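Local atomic coordinates of ORF 37 (Human herpesvirus 8 type M, PDB entry 3POV), a protein that cuts single- and double-stranded DNA as an endonuclease and exonuclease, processing branched viral DNA intermediates so that unit-length genomes can be packaged. Residues T408-K413 / P436-V441. Numbering follows the deposited sequence.
Sequences TGFFRK and PTLLIV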
loop_
_atom_site.group_PDB
_atom_site.type_symbol
_atom_site.label_atom_id
_atom_site.label_comp_id
_atom_site.label_asym_id
_atom_site.label_seq_id
_atom_site.Cartn_x
_atom_site.Cartn_y
_atom_site.Cartn_z
ATOM N N THR A 408 -1.633 12.967 -3.558
ATOM C CA THR A 408 -3.026 13.036 -3.135
ATOM C C THR A 408 -3.855 13.940 -4.037
ATOM O O THR A 408 -3.506 15.099 -4.280
ATOM C CB THR A 408 -3.149 13.518 -1.686
ATOM O OG1 THR A 408 -2.379 12.659 -0.837
ATOM C CG2 THR A 408 -4.606 13.489 -1.239
ATOM N N GLY A 409 -4.954 13.397 -4.538
ATOM C CA GLY A 409 -5.877 14.172 -5.340
ATOM C C GLY A 409 -7.020 14.663 -4.479
ATOM O O GLY A 409 -7.559 13.911 -3.662
ATOM N N PHE A 410 -7.371 15.934 -4.651
ATOM C CA PHE A 410 -8.556 16.509 -4.014
ATOM C C PHE A 410 -9.701 16.579 -5.021
ATOM O O PHE A 410 -9.557 17.155 -6.098
ATOM C CB PHE A 410 -8.235 17.889 -3.426
ATOM C CG PHE A 410 -7.274 17.839 -2.270
ATOM C CD1 PHE A 410 -7.723 17.984 -0.968
ATOM C CD2 PHE A 410 -5.925 17.608 -2.483
ATOM C CE1 PHE A 410 -6.842 17.919 0.102
ATOM C CE2 PHE A 410 -5.038 17.544 -1.416
ATOM C CZ PHE A 410 -5.496 17.699 -0.123
ATOM N N PHE A 411 -10.830 15.978 -4.668
ATOM C CA PHE A 411 -11.955 15.828 -5.588
ATOM C C PHE A 411 -13.179 16.635 -5.160
ATOM O O PHE A 411 -13.337 16.953 -3.985
ATOM C CB PHE A 411 -12.346 14.348 -5.694
ATOM C CG PHE A 411 -11.339 13.498 -6.415
ATOM C CD1 PHE A 411 -11.499 13.207 -7.762
ATOM C CD2 PHE A 411 -10.235 12.983 -5.746
ATOM C CE1 PHE A 411 -10.578 12.420 -8.434
ATOM C CE2 PHE A 411 -9.306 12.199 -6.412
ATOM C CZ PHE A 411 -9.476 11.914 -7.757
ATOM N N ARG A 412 -14.043 16.954 -6.122
ATOM C CA ARG A 412 -15.356 17.554 -5.839
ATOM C C ARG A 412 -16.418 16.850 -6.677
ATOM O O ARG A 412 -16.119 16.327 -7.755
ATOM C CB ARG A 412 -15.374 19.067 -6.129
ATOM C CG ARG A 412 -15.225 19.431 -7.610
ATOM C CD ARG A 412 -15.370 20.935 -7.868
ATOM N NE ARG A 412 -15.063 21.282 -9.255
ATOM C CZ ARG A 412 -15.933 21.196 -10.262
ATOM N NH1 ARG A 412 -17.175 20.777 -10.038
ATOM N NH2 ARG A 412 -15.562 21.525 -11.495
ATOM N N LYS A 413 -17.650 16.820 -6.181
ATOM C CA LYS A 413 -18.740 16.214 -6.939
ATOM C C LYS A 413 -19.011 17.039 -8.188
ATOM O O LYS A 413 -18.895 18.265 -8.156
ATOM C CB LYS A 413 -20.007 16.113 -6.092
ATOM C CG LYS A 413 -19.848 15.268 -4.840
ATOM C CD LYS A 413 -21.169 15.121 -4.101
ATOM C CE LYS A 413 -21.000 14.301 -2.832
ATOM N NZ LYS A 413 -20.098 14.976 -1.857
ATOM N N PRO A 436 -11.228 16.147 -10.129
ATOM C CA PRO A 436 -10.028 16.533 -9.388
ATOM C C PRO A 436 -9.773 18.031 -9.498
ATOM O O PRO A 436 -9.746 18.577 -10.600
ATOM C CB PRO A 436 -8.923 15.749 -10.098
ATOM C CG PRO A 436 -9.408 15.640 -11.502
ATOM C CD PRO A 436 -10.901 15.493 -11.409
ATOM N N THR A 437 -9.574 18.678 -8.355
ATOM C CA THR A 437 -9.340 20.113 -8.307
ATOM C C THR A 437 -7.885 20.417 -7.944
ATOM O O THR A 437 -7.285 21.363 -8.462
ATOM C CB THR A 437 -10.281 20.789 -7.288
ATOM O OG1 THR A 437 -9.961 20.340 -5.967
ATOM C CG2 THR A 437 -11.742 20.441 -7.594
ATOM N N LEU A 438 -7.323 19.598 -7.059
ATOM C CA LEU A 438 -5.960 19.785 -6.577
ATOM C C LEU A 438 -5.157 18.488 -6.629
ATOM O O LEU A 438 -5.707 17.399 -6.464
ATOM C CB LEU A 438 -5.981 20.261 -5.126
ATOM C CG LEU A 438 -5.782 21.727 -4.760
ATOM C CD1 LEU A 438 -5.560 21.816 -3.259
ATOM C CD2 LEU A 438 -4.608 22.336 -5.511
ATOM N N LEU A 439 -3.849 18.616 -6.831
ATOM C CA LEU A 439 -2.936 17.482 -6.743
ATOM C C LEU A 439 -1.702 17.885 -5.942
ATOM O O LEU A 439 -0.916 18.718 -6.383
ATOM C CB LEU A 439 -2.538 16.995 -8.142
ATOM C CG LEU A 439 -1.809 15.647 -8.284
ATOM C CD1 LEU A 439 -0.306 15.821 -8.422
ATOM C CD2 LEU A 439 -2.144 14.676 -7.150
ATOM N N ILE A 440 -1.544 17.304 -4.756
ATOM C CA ILE A 440 -0.400 17.616 -3.902
ATOM C C ILE A 440 0.582 16.448 -3.785
ATOM O O ILE A 440 0.237 15.380 -3.283
ATOM C CB ILE A 440 -0.851 18.044 -2.494
ATOM C CG1 ILE A 440 -1.798 19.245 -2.594
ATOM C CG2 ILE A 440 0.368 18.348 -1.602
ATOM C CD1 ILE A 440 -2.326 19.738 -1.266
ATOM N N VAL A 441 1.806 16.664 -4.258
ATOM C CA VAL A 441 2.864 15.670 -4.150
ATOM C C VAL A 441 3.794 15.994 -2.986
ATOM O O VAL A 441 4.420 17.051 -2.960
ATOM C CB VAL A 441 3.692 15.588 -5.439
ATOM C CG1 VAL A 441 4.808 14.559 -5.284
ATOM C CG2 VAL A 441 2.802 15.240 -6.623
HETATM O O HOH W 1 -11.877 19.712 -4.146
#
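Phe410 pairs with both Thr437 and Leu438 in a classic beta bulge, where antiparallel strands 403-412 and 435-443 run side by side in the central mixed sheet of this PD-(D/E)XK nuclease. The extra residue lies on strand 435-443 and shifts the register by one. Phe410 O accepts a hydrogen bond from Thr437 N, 2.7 Å away and nearly in line with the carbonyl bond. The second bond that Phe410 O accepts, from Leu438 N at 3.4 Å, is weak. Regular pairing resumes beyond the bulge: Phe410 N donates to Leu438 O, and Thr408 and Ile440 exchange backbone bonds in both directions.

On the face carrying Phe410, Leu438 and Ile440, the Phe410 ring meets the other two side chains at a slant. With CG anti to the carbonyl carbon (chi1 -67°), Phe410 brings its CD2 to 3.7 Å from Leu438 CB. Phe410 CE2 lies 3.5 Å from Ile440 CD1. Phe411 and Pro436 meet on the other face, beside helix 181-197, which carries Glu186, a magnesium ligand in another crystal structure of this protein though not bound to metal here. Strand 403-412 is flanked on its other side by strand 243-250, which supplies the magnesium ligands Glu246 and Ile247; the Thr408 side chain is about 7 Å from a bound magnesium ion. Near the bulge, the aliphatic chain of Arg412 passes the Thr437 methyl, CG to CG2 3.6 Å, while its NH1 forms a salt bridge with Asp418 OD2.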